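Local coordinates for glycosyl hydrolases family 31 family protein (Aspergillus niger, PDB 6DRU) that hydrolyses xyloglucan oligosaccharides, releasing alpha-xylose from their non-reducing terminal glucose, at residues S142-Y150 with H158-V166. Sequence-based numbering, arbitrary orientation.
Sequences SATPDEQIY and HMINKKGSV. With NAG (2-acetamido-2-deoxy-beta-D-glucopyranose), chain E.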
loop_
_atom_site.group_PDB
_atom_site.type_symbol
_atom_site.label_atom_id
_atom_site.label_comp_id
_atom_site.label_asym_id
_atom_site.label_seq_id
_atom_site.Cartn_x
_atom_site.Cartn_y
_atom_site.Cartn_z
ATOM N N SER A 142 -29.862 -5.063 1.594
ATOM C CA SER A 142 -30.627 -5.743 2.629
ATOM C C SER A 142 -31.042 -7.138 2.172
ATOM O O SER A 142 -31.154 -7.422 0.976
ATOM C CB SER A 142 -31.865 -4.932 3.004
ATOM O OG SER A 142 -32.753 -4.818 1.903
ATOM N N ALA A 143 -31.260 -8.016 3.150
ATOM C CA ALA A 143 -31.717 -9.373 2.890
ATOM C C ALA A 143 -32.600 -9.827 4.043
ATOM O O ALA A 143 -32.516 -9.307 5.160
ATOM C CB ALA A 143 -30.542 -10.338 2.695
ATOM N N THR A 144 -33.450 -10.810 3.761
ATOM C CA THR A 144 -34.326 -11.368 4.777
ATOM C C THR A 144 -33.861 -12.771 5.158
ATOM O O THR A 144 -33.225 -13.456 4.352
ATOM C CB THR A 144 -35.777 -11.430 4.287
ATOM O OG1 THR A 144 -35.819 -12.048 2.995
ATOM C CG2 THR A 144 -36.369 -10.033 4.199
ATOM N N PRO A 145 -34.158 -13.227 6.378
ATOM C CA PRO A 145 -33.660 -14.547 6.797
ATOM C C PRO A 145 -34.202 -15.694 5.962
ATOM O O PRO A 145 -33.548 -16.739 5.868
ATOM C CB PRO A 145 -34.124 -14.648 8.257
ATOM C CG PRO A 145 -34.339 -13.237 8.692
ATOM C CD PRO A 145 -34.838 -12.520 7.478
ATOM N N ASP A 146 -35.371 -15.529 5.351
ATOM C CA ASP A 146 -36.023 -16.587 4.595
ATOM C C ASP A 146 -35.588 -16.645 3.135
ATOM O O ASP A 146 -36.065 -17.515 2.395
ATOM C CB ASP A 146 -37.547 -16.421 4.679
ATOM C CG ASP A 146 -38.023 -15.096 4.105
ATOM O OD1 ASP A 146 -38.124 -14.970 2.864
ATOM O OD2 ASP A 146 -38.292 -14.171 4.902
ATOM N N GLU A 147 -34.702 -15.753 2.700
ATOM C CA GLU A 147 -34.381 -15.635 1.287
ATOM C C GLU A 147 -33.541 -16.821 0.820
ATOM O O GLU A 147 -32.855 -17.482 1.602
ATOM C CB GLU A 147 -33.633 -14.331 1.009
ATOM C CG GLU A 147 -33.880 -13.759 -0.378
ATOM C CD GLU A 147 -33.318 -12.362 -0.545
ATOM O OE1 GLU A 147 -33.150 -11.926 -1.704
ATOM O OE2 GLU A 147 -33.029 -11.705 0.478
ATOM N N GLN A 148 -33.608 -17.086 -0.483
ATOM C CA GLN A 148 -32.863 -18.169 -1.106
ATOM C C GLN A 148 -32.085 -17.628 -2.295
ATOM O O GLN A 148 -32.616 -16.850 -3.093
ATOM C CB GLN A 148 -33.798 -19.300 -1.550
ATOM C CG GLN A 148 -34.529 -19.978 -0.404
ATOM C CD GLN A 148 -35.333 -21.180 -0.856
ATOM O OE1 GLN A 148 -34.990 -21.838 -1.839
ATOM N NE2 GLN A 148 -36.414 -21.468 -0.144
ATOM N N ILE A 149 -30.825 -18.039 -2.407
ATOM C CA ILE A 149 -29.917 -17.548 -3.437
ATOM C C ILE A 149 -29.507 -18.723 -4.313
ATOM O O ILE A 149 -28.993 -19.728 -3.807
ATOM C CB ILE A 149 -28.683 -16.865 -2.829
ATOM C CG1 ILE A 149 -29.106 -15.743 -1.876
ATOM C CG2 ILE A 149 -27.777 -16.336 -3.923
ATOM C CD1 ILE A 149 -29.993 -14.700 -2.513
ATOM N N TYR A 150 -29.729 -18.595 -5.619
ATOM C CA TYR A 150 -29.373 -19.619 -6.590
ATOM C C TYR A 150 -28.362 -19.060 -7.581
ATOM O O TYR A 150 -28.489 -17.917 -8.030
ATOM C CB TYR A 150 -30.605 -20.124 -7.348
ATOM C CG TYR A 150 -31.791 -20.444 -6.469
ATOM C CD1 TYR A 150 -31.643 -21.215 -5.325
ATOM C CD2 TYR A 150 -33.060 -19.971 -6.783
ATOM C CE1 TYR A 150 -32.726 -21.507 -4.518
ATOM C CE2 TYR A 150 -34.148 -20.259 -5.983
ATOM C CZ TYR A 150 -33.976 -21.028 -4.852
ATOM O OH TYR A 150 -35.059 -21.316 -4.054
ATOM N N HIS A 158 -22.409 -29.112 -2.517
ATOM C CA HIS A 158 -23.586 -29.969 -2.356
ATOM C C HIS A 158 -24.824 -29.159 -1.975
ATOM O O HIS A 158 -25.701 -29.648 -1.258
ATOM C CB HIS A 158 -23.326 -31.078 -1.331
ATOM C CG HIS A 158 -24.098 -32.334 -1.584
ATOM N ND1 HIS A 158 -23.691 -33.564 -1.109
ATOM C CD2 HIS A 158 -25.248 -32.555 -2.263
ATOM C CE1 HIS A 158 -24.559 -34.486 -1.484
ATOM N NE2 HIS A 158 -25.514 -33.901 -2.185
ATOM N N MET A 159 -24.901 -27.915 -2.451
ATOM C CA MET A 159 -26.012 -27.024 -2.143
ATOM C C MET A 159 -26.460 -26.294 -3.400
ATOM O O MET A 159 -25.635 -25.931 -4.243
ATOM C CB MET A 159 -25.620 -25.984 -1.084
ATOM C CG MET A 159 -24.933 -26.549 0.146
ATOM S SD MET A 159 -24.276 -25.255 1.217
ATOM C CE MET A 159 -25.797 -24.576 1.864
ATOM N N ILE A 160 -27.769 -26.090 -3.525
ATOM C CA ILE A 160 -28.310 -25.179 -4.524
ATOM C C ILE A 160 -28.824 -23.886 -3.906
ATOM O O ILE A 160 -28.987 -22.895 -4.635
ATOM C CB ILE A 160 -29.416 -25.844 -5.370
ATOM C CG1 ILE A 160 -30.518 -26.409 -4.474
ATOM C CG2 ILE A 160 -28.830 -26.914 -6.280
ATOM C CD1 ILE A 160 -31.719 -26.902 -5.242
ATOM N N ASN A 161 -29.095 -23.862 -2.602
ATOM C CA ASN A 161 -29.416 -22.636 -1.881
ATOM C C ASN A 161 -28.132 -22.118 -1.246
ATOM O O ASN A 161 -27.619 -22.712 -0.291
ATOM C CB ASN A 161 -30.492 -22.885 -0.825
ATOM C CG ASN A 161 -30.848 -21.632 -0.046
ATOM O OD1 ASN A 161 -30.590 -20.514 -0.491
ATOM N ND2 ASN A 161 -31.444 -21.816 1.126
ATOM N N LYS A 162 -27.613 -21.013 -1.776
ATOM C CA LYS A 162 -26.347 -20.455 -1.324
ATOM C C LYS A 162 -26.508 -19.469 -0.171
ATOM O O LYS A 162 -25.526 -18.832 0.221
ATOM C CB LYS A 162 -25.624 -19.779 -2.492
ATOM C CG LYS A 162 -25.354 -20.704 -3.673
ATOM C CD LYS A 162 -24.415 -21.842 -3.289
ATOM C CE LYS A 162 -24.323 -22.890 -4.393
ATOM N NZ LYS A 162 -23.320 -22.539 -5.436
ATOM N N LYS A 163 -27.715 -19.331 0.375
ATOM C CA LYS A 163 -27.931 -18.426 1.496
ATOM C C LYS A 163 -27.087 -18.849 2.693
ATOM O O LYS A 163 -26.946 -20.039 2.987
ATOM C CB LYS A 163 -29.412 -18.403 1.875
ATOM C CG LYS A 163 -29.750 -17.521 3.068
ATOM C CD LYS A 163 -30.124 -16.120 2.623
ATOM C CE LYS A 163 -30.424 -15.223 3.810
ATOM N NZ LYS A 163 -30.574 -13.799 3.403
ATOM N N GLY A 164 -26.524 -17.863 3.385
ATOM C CA GLY A 164 -25.664 -18.130 4.519
ATOM C C GLY A 164 -24.237 -18.483 4.170
ATOM O O GLY A 164 -23.478 -18.874 5.064
ATOM N N SER A 165 -23.845 -18.361 2.903
ATOM C CA SER A 165 -22.503 -18.697 2.454
ATOM C C SER A 165 -21.753 -17.442 2.033
ATOM O O SER A 165 -22.347 -16.469 1.558
ATOM C CB SER A 165 -22.540 -19.682 1.279
ATOM O OG SER A 165 -23.091 -20.927 1.667
ATOM N N VAL A 166 -20.437 -17.471 2.226
ATOM C CA VAL A 166 -19.528 -16.463 1.694
ATOM C C VAL A 166 -18.746 -17.097 0.556
ATOM O O VAL A 166 -18.147 -18.166 0.726
ATOM C CB VAL A 166 -18.583 -15.915 2.774
ATOM C CG1 VAL A 166 -17.571 -14.968 2.152
ATOM C CG2 VAL A 166 -19.378 -15.212 3.852
HETATM C C1 NAG E . -27.443 -36.428 0.704
HETATM C C2 NAG E . -26.412 -37.528 0.545
HETATM C C3 NAG E . -25.440 -37.569 1.666
HETATM C C4 NAG E . -24.872 -36.193 1.925
HETATM C C5 NAG E . -26.008 -35.223 2.151
HETATM C C6 NAG E . -25.453 -33.840 2.426
HETATM C C7 NAG E . -27.006 -39.529 -0.758
HETATM C C8 NAG E . -27.711 -40.862 -0.865
HETATM N N2 NAG E . -27.074 -38.781 0.446
HETATM O O3 NAG E . -24.421 -38.491 1.360
HETATM O O4 NAG E . -24.040 -36.223 3.061
HETATM O O5 NAG E . -26.813 -35.204 0.997
HETATM O O6 NAG E . -25.985 -32.915 1.504
HETATM O O7 NAG E . -26.383 -39.097 -1.707
HETATM O O HOH W 1 -32.994 -19.777 3.042
#
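An Asx turn built on N161 packs against the start of edge strand 149-151, the N161 side chain accepting from I149 N and K162 N giving to I149 O. The N161 carboxamide, its CG anti to the backbone N (chi1 180°), turns OD1 to I149 N at 3.1 Å, and K163 N closes the turn on the same oxygen, 3.2 Å from OD1, from the opposite face of the amide plane. Between them, the bond from K162 N to I149 O, 2.8 Å long, is straight at hydrogen and lies in the carbonyl plane. The N161 and Q148 side chains cross at about a right angle, N161 OD1 coming against Q148 CB, while N161 ND2 donates to S633 O and to a water bridging to E147 O. Strand 149-151 is one of the two outermost strands, within the chain, of an eight-stranded mixed sheet, and through N161, Q148 and I160 the pair abuts helix 628-633. K163 follows a different course: bent at chi2 (92°) and then extended, it passes E147 O with CD at 3.2 Å and brings NZ to T144 O at 2.8 Å. E147 N, closing the type I turn 144-147, reaches the same carbonyl from the opposite face of its plane. G202 O is a further acceptor for K163 NZ, whereas E147 OE1 turns to S183 and Y187. I160 O lies at the edge of the Y150 ring, in its plane, 3.2 Å from CD1.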